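PDB 7DL8: ALBA-Domain Protein from Trypanosoma brucei, which probably binds RNA through its Alba domain. Local coordinates for residues A[12-17]-A[23-28]; A[28-33]-A[96-101]; A[57-60]-A[64-67]. All coordinates share one frame; numbering follows the deposited sequence.

In the fold
Two of the three contacts fasten a helix to the mixed sheet of the Alba fold; the other packs helix on helix. Interaction 1 seats helix 22-34 on strand 13-16, and interaction 2 uses the following residues of the same helix (the two segments share Ile28) to receive the start of helix 98-123. Their centres lie about 13 Å apart, and Val14 CG2 of the first packs 3.8 Å from Leu32 CD1 of the second. Interaction 3 ties helix 49-61 to strand 65-76 and is nested in the chain loop that interaction 2 closes. The centres of interactions 2 and 3 are about 10 Å apart, bridged by Lys30 CD and Met64 CE at 3.6 Å and by Lys30 CG on Leu59 CD2.

Interaction 1 (A[12-17]-A[23-28]); sequences NSVRVG and FLFVDI
Strand 13-16 and the first turns of helix 22-34 run almost exactly antiparallel, at 173° between their directions, with the axes of the two short segments 9.4 Å apart at closest approach. The backbones come nearest where Val16 CA lies 6.8 Å from Phe25 CA. No hydrogen bond crosses this gap, so the contact is a matter of packing, and most of it falls to one aromatic ring. Phe25 points at the strand and lays one face under Val16 CA, a CH-pi contact in which this carbon stands 3.9 Å from the ring centroid and 23° off the normal. Both methyls of Val16 reach the CD2 side of the same ring, CG1 at 3.7 Å from Phe25 CD2. At the far end of the ring, Phe25 CE1 meets the carbonyl oxygen of Arg15 at 3.5 Å and CE2 comes equally near Gly17 N, both approaching obliquely. This is the first half of a beta-alpha-beta unit, in which helix 22-34 carries the chain across from strand 13-16 to its parallel neighbour, strand 39-45. Val14 serves two helix residues by dividing its methyls. With CG1 anti to the backbone N (chi1 -180°), that methyl touches Phe25 CD1, whereas CG2 is turned to Ile28 and packs 3.7 Å from its CG2 branch. Within the sheet the strand is joined to strand 39-45 by backbone bonds of Val14 and Val16, and Val16 also touches Glu51 of helix 49-61.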
ATOM      1  N   ASN A  12      14.221 -16.589 -14.022  1.00 48.21           N
ATOM      2  CA  ASN A  12      13.514 -17.081 -12.846  1.00 52.30           C
ATOM      3  C   ASN A  12      13.401 -16.033 -11.745  1.00 51.66           C
ATOM      4  O   ASN A  12      13.333 -16.387 -10.560  1.00 55.35           O
ATOM      5  CB  ASN A  12      14.192 -18.343 -12.311  1.00 45.81           C
ATOM      6  CG  ASN A  12      15.633 -18.103 -11.909  1.00 44.45           C
ATOM      7  OD1 ASN A  12      16.225 -17.081 -12.256  1.00 53.88           O
ATOM      8  ND2 ASN A  12      16.203 -19.044 -11.167  1.00 45.98           N
ATOM      9  N   SER A  13      13.380 -14.753 -12.105  1.00 45.85           N
ATOM     10  CA  SER A  13      13.223 -13.668 -11.147  1.00 47.99           C
ATOM     11  C   SER A  13      12.010 -12.849 -11.557  1.00 48.55           C
ATOM     12  O   SER A  13      11.993 -12.257 -12.642  1.00 55.69           O
ATOM     13  CB  SER A  13      14.479 -12.796 -11.086  1.00 51.03           C
ATOM     14  OG  SER A  13      14.182 -11.505 -10.583  1.00 55.18           O
ATOM     15  N   VAL A  14      11.005 -12.811 -10.689  1.00 45.90           N
ATOM     16  CA  VAL A  14       9.762 -12.088 -10.927  1.00 48.03           C
ATOM     17  C   VAL A  14       9.768 -10.848 -10.046  1.00 51.19           C
ATOM     18  O   VAL A  14       9.835 -10.951  -8.815  1.00 54.34           O
ATOM     19  CB  VAL A  14       8.532 -12.965 -10.643  1.00 45.39           C
ATOM     20  CG1 VAL A  14       7.250 -12.186 -10.902  1.00 38.19           C
ATOM     21  CG2 VAL A  14       8.577 -14.229 -11.485  1.00 40.92           C
ATOM     22  N   ARG A  15       9.694  -9.678 -10.673  1.00 46.82           N
ATOM     23  CA  ARG A  15       9.696  -8.405  -9.962  1.00 41.61           C
ATOM     24  C   ARG A  15       8.253  -7.941  -9.814  1.00 46.20           C
ATOM     25  O   ARG A  15       7.593  -7.611 -10.807  1.00 46.43           O
ATOM     26  CB  ARG A  15      10.538  -7.371 -10.707  1.00 39.06           C
ATOM     27  CG  ARG A  15      10.260  -5.925 -10.306  1.00 36.54           C
ATOM     28  CD  ARG A  15      10.715  -5.644  -8.885  1.00 38.26           C
ATOM     29  NE  ARG A  15      12.085  -5.140  -8.845  1.00 57.93           N
ATOM     30  CZ  ARG A  15      13.119  -5.837  -8.389  1.00 61.06           C
ATOM     31  NH1 ARG A  15      14.333  -5.305  -8.387  1.00 60.61           N
ATOM     32  NH2 ARG A  15      12.938  -7.069  -7.939  1.00 67.96           N
ATOM     33  N   VAL A  16       7.762  -7.928  -8.579  1.00 46.64           N
ATOM     34  CA  VAL A  16       6.396  -7.495  -8.308  1.00 46.90           C
ATOM     35  C   VAL A  16       6.373  -5.975  -8.268  1.00 50.41           C
ATOM     36  O   VAL A  16       7.170  -5.345  -7.562  1.00 58.33           O
ATOM     37  CB  VAL A  16       5.878  -8.103  -6.995  1.00 41.79           C
ATOM     38  CG1 VAL A  16       4.476  -7.596  -6.698  1.00 37.77           C
ATOM     39  CG2 VAL A  16       5.891  -9.620  -7.079  1.00 38.84           C
ATOM     40  N   GLY A  17       5.459  -5.384  -9.024  1.00 52.18           N
ATOM     41  CA  GLY A  17       5.418  -3.951  -9.179  1.00 51.19           C
ATOM     42  C   GLY A  17       4.077  -3.505  -9.711  1.00 54.09           C
ATOM     43  O   GLY A  17       3.115  -4.274  -9.756  1.00 58.12           O
ATOM     44  N   PHE A  23      -2.254 -11.348  -9.557  1.00 44.41           N
ATOM     45  CA  PHE A  23      -2.679 -12.565 -10.242  1.00 45.10           C
ATOM     46  C   PHE A  23      -1.703 -12.937 -11.351  1.00 44.76           C
ATOM     47  O   PHE A  23      -1.443 -14.122 -11.587  1.00 38.69           O
ATOM     48  CB  PHE A  23      -4.083 -12.383 -10.820  1.00 45.56           C
ATOM     49  CG  PHE A  23      -5.129 -12.042  -9.798  1.00 52.16           C
ATOM     50  CD1 PHE A  23      -5.679 -13.024  -8.990  1.00 55.01           C
ATOM     51  CD2 PHE A  23      -5.567 -10.737  -9.647  1.00 50.41           C
ATOM     52  CE1 PHE A  23      -6.647 -12.710  -8.053  1.00 54.34           C
ATOM     53  CE2 PHE A  23      -6.532 -10.416  -8.711  1.00 50.08           C
ATOM     54  CZ  PHE A  23      -7.072 -11.404  -7.913  1.00 52.67           C
ATOM     55  N   LEU A  24      -1.151 -11.936 -12.038  1.00 40.72           N
ATOM     56  CA  LEU A  24      -0.212 -12.208 -13.120  1.00 34.35           C
ATOM     57  C   LEU A  24       1.109 -12.749 -12.586  1.00 43.78           C
ATOM     58  O   LEU A  24       1.686 -13.673 -13.168  1.00 48.89           O
ATOM     59  CB  LEU A  24       0.014 -10.940 -13.944  1.00 41.61           C
ATOM     60  CG  LEU A  24       1.107 -10.983 -15.012  1.00 50.81           C
ATOM     61  CD1 LEU A  24       0.819 -12.069 -16.038  1.00 38.58           C
ATOM     62  CD2 LEU A  24       1.241  -9.626 -15.686  1.00 54.68           C
ATOM     63  N   PHE A  25       1.602 -12.191 -11.475  1.00 42.07           N
ATOM     64  CA  PHE A  25       2.865 -12.665 -10.919  1.00 45.21           C
ATOM     65  C   PHE A  25       2.728 -14.054 -10.310  1.00 45.79           C
ATOM     66  O   PHE A  25       3.691 -14.829 -10.319  1.00 43.43           O
ATOM     67  CB  PHE A  25       3.386 -11.684  -9.866  1.00 44.23           C
ATOM     68  CG  PHE A  25       3.617 -10.295 -10.387  1.00 35.25           C
ATOM     69  CD1 PHE A  25       4.333 -10.089 -11.555  1.00 35.80           C
ATOM     70  CD2 PHE A  25       3.129  -9.195  -9.702  1.00 36.39           C
ATOM     71  CE1 PHE A  25       4.548  -8.810 -12.037  1.00 33.29           C
ATOM     72  CE2 PHE A  25       3.338  -7.914 -10.178  1.00 41.44           C
ATOM     73  CZ  PHE A  25       4.051  -7.722 -11.346  1.00 39.71           C
ATOM     74  N   VAL A  26       1.549 -14.387  -9.779  1.00 44.95           N
ATOM     75  CA  VAL A  26       1.301 -15.749  -9.315  1.00 42.98           C
ATOM     76  C   VAL A  26       1.334 -16.725 -10.485  1.00 43.43           C
ATOM     77  O   VAL A  26       1.933 -17.805 -10.399  1.00 44.09           O
ATOM     78  CB  VAL A  26      -0.038 -15.818  -8.554  1.00 44.61           C
ATOM     79  CG1 VAL A  26      -0.522 -17.255  -8.446  1.00 40.50           C
ATOM     80  CG2 VAL A  26       0.105 -15.199  -7.171  1.00 39.94           C
ATOM     81  N   ASP A  27       0.705 -16.355 -11.603  1.00 44.37           N
ATOM     82  CA  ASP A  27       0.691 -17.230 -12.771  1.00 38.15           C
ATOM     83  C   ASP A  27       2.080 -17.374 -13.377  1.00 37.42           C
ATOM     84  O   ASP A  27       2.482 -18.476 -13.768  1.00 40.49           O
ATOM     85  CB  ASP A  27      -0.302 -16.705 -13.807  1.00 44.73           C
ATOM     86  CG  ASP A  27      -1.738 -16.788 -13.329  1.00 55.50           C
ATOM     87  OD1 ASP A  27      -1.995 -17.508 -12.341  1.00 57.12           O
ATOM     88  OD2 ASP A  27      -2.608 -16.136 -13.943  1.00 59.91           O
ATOM     89  N   ILE A  28       2.821 -16.267 -13.482  1.00 39.23           N
ATOM     90  CA  ILE A  28       4.178 -16.326 -14.020  1.00 35.97           C
ATOM     91  C   ILE A  28       5.046 -17.242 -13.165  1.00 43.22           C
ATOM     92  O   ILE A  28       5.799 -18.075 -13.683  1.00 45.53           O
ATOM     93  CB  ILE A  28       4.779 -14.912 -14.123  1.00 45.21           C
ATOM     94  CG1 ILE A  28       4.125 -14.133 -15.264  1.00 45.73           C
ATOM     95  CG2 ILE A  28       6.283 -14.981 -14.330  1.00 39.75           C
ATOM     96  CD1 ILE A  28       4.446 -12.655 -15.252  1.00 36.30           C
TER

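Interaction 2 (A[28-33]-A[96-101])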
ATOM      1  N   ILE A  28       2.821 -16.267 -13.482  1.00 39.23           N
ATOM      2  CA  ILE A  28       4.178 -16.326 -14.020  1.00 35.97           C
ATOM      3  C   ILE A  28       5.046 -17.242 -13.165  1.00 43.22           C
ATOM      4  O   ILE A  28       5.799 -18.075 -13.683  1.00 45.53           O
ATOM      5  CB  ILE A  28       4.779 -14.912 -14.123  1.00 45.21           C
ATOM      6  CG1 ILE A  28       4.125 -14.133 -15.264  1.00 45.73           C
ATOM      7  CG2 ILE A  28       6.283 -14.981 -14.330  1.00 39.75           C
ATOM      8  CD1 ILE A  28       4.446 -12.655 -15.252  1.00 36.30           C
ATOM      9  N   THR A  29       4.952 -17.099 -11.840  1.00 42.24           N
ATOM     10  CA  THR A  29       5.731 -17.951 -10.946  1.00 41.47           C
ATOM     11  C   THR A  29       5.361 -19.419 -11.123  1.00 41.47           C
ATOM     12  O   THR A  29       6.239 -20.288 -11.165  1.00 41.46           O
ATOM     13  CB  THR A  29       5.521 -17.520  -9.493  1.00 43.76           C
ATOM     14  OG1 THR A  29       5.797 -16.118  -9.362  1.00 37.43           O
ATOM     15  CG2 THR A  29       6.437 -18.303  -8.563  1.00 39.77           C
ATOM     16  N   LYS A  30       4.062 -19.713 -11.234  1.00 41.44           N
ATOM     17  CA  LYS A  30       3.631 -21.089 -11.460  1.00 42.94           C
ATOM     18  C   LYS A  30       4.135 -21.611 -12.799  1.00 39.26           C
ATOM     19  O   LYS A  30       4.601 -22.752 -12.895  1.00 39.62           O
ATOM     20  CB  LYS A  30       2.105 -21.180 -11.390  1.00 47.08           C
ATOM     21  CG  LYS A  30       1.546 -21.209  -9.979  1.00 42.34           C
ATOM     22  CD  LYS A  30       0.067 -21.562  -9.977  1.00 45.97           C
ATOM     23  CE  LYS A  30      -0.794 -20.363 -10.330  1.00 49.50           C
ATOM     24  NZ  LYS A  30      -2.233 -20.610 -10.037  1.00 46.99           N
ATOM     25  N   HIS A  31       4.045 -20.787 -13.846  1.00 39.54           N
ATOM     26  CA  HIS A  31       4.490 -21.212 -15.169  1.00 38.36           C
ATOM     27  C   HIS A  31       5.996 -21.445 -15.199  1.00 44.50           C
ATOM     28  O   HIS A  31       6.469 -22.389 -15.843  1.00 47.71           O
ATOM     29  CB  HIS A  31       4.085 -20.174 -16.214  1.00 44.02           C
ATOM     30  CG  HIS A  31       4.734 -20.372 -17.549  1.00 49.46           C
ATOM     31  ND1 HIS A  31       4.362 -21.377 -18.416  1.00 50.79           N
ATOM     32  CD2 HIS A  31       5.728 -19.693 -18.167  1.00 49.59           C
ATOM     33  CE1 HIS A  31       5.099 -21.309 -19.509  1.00 49.73           C
ATOM     34  NE2 HIS A  31       5.937 -20.295 -19.383  1.00 52.04           N
ATOM     35  N   LEU A  32       6.764 -20.597 -14.510  1.00 42.65           N
ATOM     36  CA  LEU A  32       8.215 -20.752 -14.515  1.00 42.99           C
ATOM     37  C   LEU A  32       8.638 -22.014 -13.774  1.00 46.09           C
ATOM     38  O   LEU A  32       9.551 -22.721 -14.214  1.00 49.54           O
ATOM     39  CB  LEU A  32       8.878 -19.522 -13.897  1.00 45.57           C
ATOM     40  CG  LEU A  32       8.893 -18.245 -14.739  1.00 47.40           C
ATOM     41  CD1 LEU A  32       9.412 -17.070 -13.923  1.00 46.70           C
ATOM     42  CD2 LEU A  32       9.728 -18.438 -15.995  1.00 47.14           C
ATOM     43  N   LEU A  33       7.967 -22.330 -12.664  1.00 45.57           N
ATOM     44  CA  LEU A  33       8.290 -23.555 -11.942  1.00 42.31           C
ATOM     45  C   LEU A  33       7.917 -24.785 -12.757  1.00 48.35           C
ATOM     46  O   LEU A  33       8.666 -25.768 -12.791  1.00 49.78           O
ATOM     47  CB  LEU A  33       7.577 -23.576 -10.590  1.00 38.19           C
ATOM     48  CG  LEU A  33       8.043 -22.575  -9.533  1.00 43.79           C
ATOM     49  CD1 LEU A  33       7.122 -22.607  -8.323  1.00 39.89           C
ATOM     50  CD2 LEU A  33       9.480 -22.860  -9.126  1.00 42.42           C
ATOM     51  N   ASP A  96       5.112 -30.179  -2.555  1.00 55.83           N
ATOM     52  CA  ASP A  96       4.785 -31.555  -2.897  1.00 55.43           C
ATOM     53  C   ASP A  96       3.397 -31.600  -3.523  1.00 59.08           C
ATOM     54  O   ASP A  96       2.446 -31.018  -2.994  1.00 67.69           O
ATOM     55  CB  ASP A  96       4.846 -32.446  -1.658  1.00 52.45           C
ATOM     56  N   GLY A  97       3.284 -32.293  -4.653  1.00 46.80           N
ATOM     57  CA  GLY A  97       2.046 -32.275  -5.404  1.00 61.66           C
ATOM     58  C   GLY A  97       1.812 -31.021  -6.214  1.00 65.36           C
ATOM     59  O   GLY A  97       0.662 -30.726  -6.554  1.00 70.49           O
ATOM     60  N   PHE A  98       2.866 -30.269  -6.537  1.00 67.24           N
ATOM     61  CA  PHE A  98       2.706 -29.085  -7.377  1.00 55.55           C
ATOM     62  C   PHE A  98       2.223 -29.462  -8.772  1.00 52.56           C
ATOM     63  O   PHE A  98       1.270 -28.872  -9.293  1.00 49.33           O
ATOM     64  CB  PHE A  98       4.025 -28.311  -7.458  1.00 46.35           C
ATOM     65  CG  PHE A  98       4.015 -27.186  -8.460  1.00 40.61           C
ATOM     66  CD1 PHE A  98       3.569 -25.925  -8.100  1.00 46.56           C
ATOM     67  CD2 PHE A  98       4.450 -27.387  -9.763  1.00 42.51           C
ATOM     68  CE1 PHE A  98       3.557 -24.887  -9.015  1.00 43.10           C
ATOM     69  CE2 PHE A  98       4.436 -26.354 -10.682  1.00 47.58           C
ATOM     70  CZ  PHE A  98       3.990 -25.102 -10.307  1.00 43.52           C
ATOM     71  N   ASP A  99       2.888 -30.436  -9.400  1.00 50.34           N
ATOM     72  CA  ASP A  99       2.525 -30.839 -10.756  1.00 56.95           C
ATOM     73  C   ASP A  99       1.075 -31.300 -10.835  1.00 56.03           C
ATOM     74  O   ASP A  99       0.366 -30.973 -11.794  1.00 59.91           O
ATOM     75  CB  ASP A  99       3.464 -31.943 -11.242  1.00 63.17           C
ATOM     76  CG  ASP A  99       4.909 -31.492 -11.308  1.00 63.74           C
ATOM     77  OD1 ASP A  99       5.158 -30.353 -11.758  1.00 63.44           O
ATOM     78  OD2 ASP A  99       5.796 -32.276 -10.912  1.00 65.01           O
ATOM     79  N   ALA A 100       0.616 -32.063  -9.840  1.00 58.16           N
ATOM     80  CA  ALA A 100      -0.760 -32.550  -9.864  1.00 48.59           C
ATOM     81  C   ALA A 100      -1.768 -31.420  -9.700  1.00 48.13           C
ATOM     82  O   ALA A 100      -2.856 -31.477 -10.284  1.00 57.12           O
ATOM     83  CB  ALA A 100      -0.966 -33.604  -8.776  1.00 42.21           C
ATOM     84  N   LYS A 101      -1.434 -30.386  -8.924  1.00 46.37           N
ATOM     85  CA  LYS A 101      -2.365 -29.279  -8.742  1.00 53.12           C
ATOM     86  C   LYS A 101      -2.257 -28.251  -9.860  1.00 60.75           C
ATOM     87  O   LYS A 101      -3.247 -27.579 -10.173  1.00 63.70           O
ATOM     88  CB  LYS A 101      -2.126 -28.602  -7.389  1.00 54.72           C
ATOM     89  CG  LYS A 101      -2.237 -29.531  -6.193  1.00 56.25           C
ATOM     90  CD  LYS A 101      -2.445 -28.748  -4.909  1.00 61.01           C
ATOM     91  CE  LYS A 101      -1.828 -29.464  -3.719  1.00 69.18           C
ATOM     92  NZ  LYS A 101      -0.338 -29.410  -3.749  1.00 76.64           N
TER
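The Phe98 ring meets helix 22-34 with its outer end: CZ leads, 3.5 Å from the carbonyl oxygen of Lys30, and that oxygen lies close to the ring plane. An aromatic edge carries a slight positive charge, so this in-plane approach to a carbonyl oxygen is probably mildly favourable. Leu33, one turn further along, comes to the same end of the ring from an oblique direction, its CB 3.9 Å from Phe98 CZ. What places the ring here is its first torsion, since with CG anti to the backbone N (chi1 172°) the side chain extends from the first turn of helix 98-123 toward helix 22-34. Gly97 stands at the N-cap of that turn, and its positive phi of 77° is a backbone shape that suits glycine. The contact joins the second element of the Alba domain to the long C-terminal helix, which begins just after the last strand, 84-94, leaves the sheet. Lys30 passes beside the ring with its aliphatic part, CG being 4.3 Å from Phe98 CE1, and then carries its amino group away to hydrogen-bond Gln62 and Gln105. On helix 98-123 Lys101 folds back to the start of its helix, where NZ makes weak bonds to the carbonyl oxygens of Asp96 and Gly97 and a further hydrogen bond to Gln63 O.

Interaction 3 (A[57-60]-A[64-67]); sequences EMLK and MVVV
Met64 opens the second segment by closing the chain back on the helix: its backbone N gives a hydrogen bond to Leu59 O, 3.0 Å long and nearly straight at 168°. The N-H meets the oxygen almost end-on, at a C=O...N angle of 166°. The side chain of Met64 then departs, CB still 3.7 Å from Leu59 O, but bends carry the thioether away toward Lys30 of helix 22-34 and Phe98 and Lys101 of helix 98-123. Val65 is the first residue of the strand and turns its side chain to the helix. Its CG2 presses on Leu59 CB at 3.6 Å, and CG1 reaches both that carbon and Leu59 CD2, so the two branched residues meet at an angle with both valine methyls engaged. With CG1 anti to the carbonyl carbon (chi1 -49°), CG2 falls between the backbone N and the carbonyl carbon, and both methyls can touch Leu59. Here helix 49-61 hands over to strand 65-76 through a short turn, and the strand takes its place as an outermost one in this chain's sheet, beside strand 84-94. Val65 also packs against Val92 of that neighbouring strand. Val66 faces the opposite way, and the next residue to point toward the helix is Val67, whose CG2 lies 4.0 Å from Lys60 CD. The lysine reaches it with the aliphatic part of a bent chain. Beyond that bend, Lys60 NZ forms a salt bridge with Glu57 OE2, 2.9 Å away, on the syn side of the carboxylate. The same oxygen is also hydrogen-bonded to Thr72 OG1 of the third subunit, another copy of this protein.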
ATOM      1  N   GLU A  57       1.936 -15.474  -0.487  1.00 41.50           N
ATOM      2  CA  GLU A  57       0.886 -16.053   0.344  1.00 42.63           C
ATOM      3  C   GLU A  57      -0.218 -16.673  -0.504  1.00 48.23           C
ATOM      4  O   GLU A  57      -0.796 -17.695  -0.118  1.00 45.55           O
ATOM      5  CB  GLU A  57       0.309 -14.993   1.282  1.00 44.54           C
ATOM      6  CG  GLU A  57       1.215 -14.629   2.453  1.00 51.59           C
ATOM      7  CD  GLU A  57       1.719 -15.842   3.212  1.00 58.31           C
ATOM      8  OE1 GLU A  57       0.894 -16.709   3.571  1.00 61.52           O
ATOM      9  OE2 GLU A  57       2.941 -15.928   3.454  1.00 58.67           O
ATOM     10  N   MET A  58      -0.522 -16.075  -1.658  1.00 47.72           N
ATOM     11  CA  MET A  58      -1.493 -16.677  -2.566  1.00 46.83           C
ATOM     12  C   MET A  58      -0.998 -18.020  -3.087  1.00 43.76           C
ATOM     13  O   MET A  58      -1.767 -18.986  -3.167  1.00 49.84           O
ATOM     14  CB  MET A  58      -1.783 -15.729  -3.728  1.00 55.31           C
ATOM     15  CG  MET A  58      -2.758 -14.616  -3.391  1.00 66.43           C
ATOM     16  SD  MET A  58      -3.199 -13.639  -4.838  1.00 76.23           S
ATOM     17  CE  MET A  58      -4.071 -14.863  -5.813  1.00 65.13           C
ATOM     18  N   LEU A  59       0.285 -18.099  -3.445  1.00 47.30           N
ATOM     19  CA  LEU A  59       0.857 -19.374  -3.868  1.00 45.93           C
ATOM     20  C   LEU A  59       0.851 -20.386  -2.730  1.00 46.82           C
ATOM     21  O   LEU A  59       0.699 -21.588  -2.970  1.00 44.29           O
ATOM     22  CB  LEU A  59       2.278 -19.169  -4.396  1.00 47.21           C
ATOM     23  CG  LEU A  59       2.416 -18.389  -5.703  1.00 47.17           C
ATOM     24  CD1 LEU A  59       3.695 -17.570  -5.699  1.00 51.72           C
ATOM     25  CD2 LEU A  59       2.382 -19.337  -6.887  1.00 45.27           C
ATOM     26  N   LYS A  60       1.022 -19.918  -1.490  1.00 48.27           N
ATOM     27  CA  LYS A  60       0.980 -20.814  -0.339  1.00 49.98           C
ATOM     28  C   LYS A  60      -0.437 -21.309  -0.059  1.00 51.99           C
ATOM     29  O   LYS A  60      -0.614 -22.457   0.362  1.00 55.75           O
ATOM     30  CB  LYS A  60       1.574 -20.118   0.887  1.00 50.97           C
ATOM     31  CG  LYS A  60       3.098 -20.043   0.843  1.00 51.38           C
ATOM     32  CD  LYS A  60       3.673 -19.076   1.861  1.00 55.07           C
ATOM     33  CE  LYS A  60       3.478 -19.567   3.285  1.00 56.31           C
ATOM     34  NZ  LYS A  60       3.911 -18.533   4.263  1.00 55.08           N
ATOM     35  N   MET A  64       1.059 -24.517  -3.641  1.00 48.61           N
ATOM     36  CA  MET A  64       1.893 -24.698  -4.822  1.00 52.88           C
ATOM     37  C   MET A  64       3.380 -24.556  -4.541  1.00 51.32           C
ATOM     38  O   MET A  64       4.185 -25.242  -5.180  1.00 51.36           O
ATOM     39  CB  MET A  64       1.507 -23.686  -5.906  1.00 52.69           C
ATOM     40  CG  MET A  64       0.063 -23.769  -6.348  1.00 57.09           C
ATOM     41  SD  MET A  64      -0.327 -25.350  -7.110  1.00 62.39           S
ATOM     42  CE  MET A  64      -0.006 -24.970  -8.827  1.00 51.79           C
ATOM     43  N   VAL A  65       3.770 -23.691  -3.606  1.00 50.78           N
ATOM     44  CA  VAL A  65       5.176 -23.408  -3.362  1.00 46.77           C
ATOM     45  C   VAL A  65       5.486 -23.588  -1.884  1.00 59.10           C
ATOM     46  O   VAL A  65       4.596 -23.640  -1.032  1.00 68.56           O
ATOM     47  CB  VAL A  65       5.577 -21.984  -3.812  1.00 37.29           C
ATOM     48  CG1 VAL A  65       5.092 -21.707  -5.227  1.00 35.33           C
ATOM     49  CG2 VAL A  65       5.037 -20.947  -2.836  1.00 34.86           C
ATOM     50  N   VAL A  66       6.779 -23.684  -1.594  1.00 58.41           N
ATOM     51  CA  VAL A  66       7.305 -23.594  -0.240  1.00 53.41           C
ATOM     52  C   VAL A  66       8.396 -22.536  -0.241  1.00 50.95           C
ATOM     53  O   VAL A  66       9.182 -22.442  -1.190  1.00 51.60           O
ATOM     54  CB  VAL A  66       7.846 -24.949   0.265  1.00 50.47           C
ATOM     55  CG1 VAL A  66       6.696 -25.895   0.575  1.00 51.93           C
ATOM     56  CG2 VAL A  66       8.783 -25.567  -0.759  1.00 51.39           C
ATOM     57  N   VAL A  67       8.432 -21.728   0.814  1.00 47.72           N
ATOM     58  CA  VAL A  67       9.399 -20.641   0.904  1.00 45.41           C
ATOM     59  C   VAL A  67      10.750 -21.219   1.325  1.00 49.28           C
ATOM     60  O   VAL A  67      10.859 -21.879   2.355  1.00 54.19           O
ATOM     61  CB  VAL A  67       8.930 -19.563   1.890  1.00 46.51           C
ATOM     62  CG1 VAL A  67       9.995 -18.492   2.041  1.00 40.90           C
ATOM     63  CG2 VAL A  67       7.619 -18.953   1.413  1.00 46.68           C
TER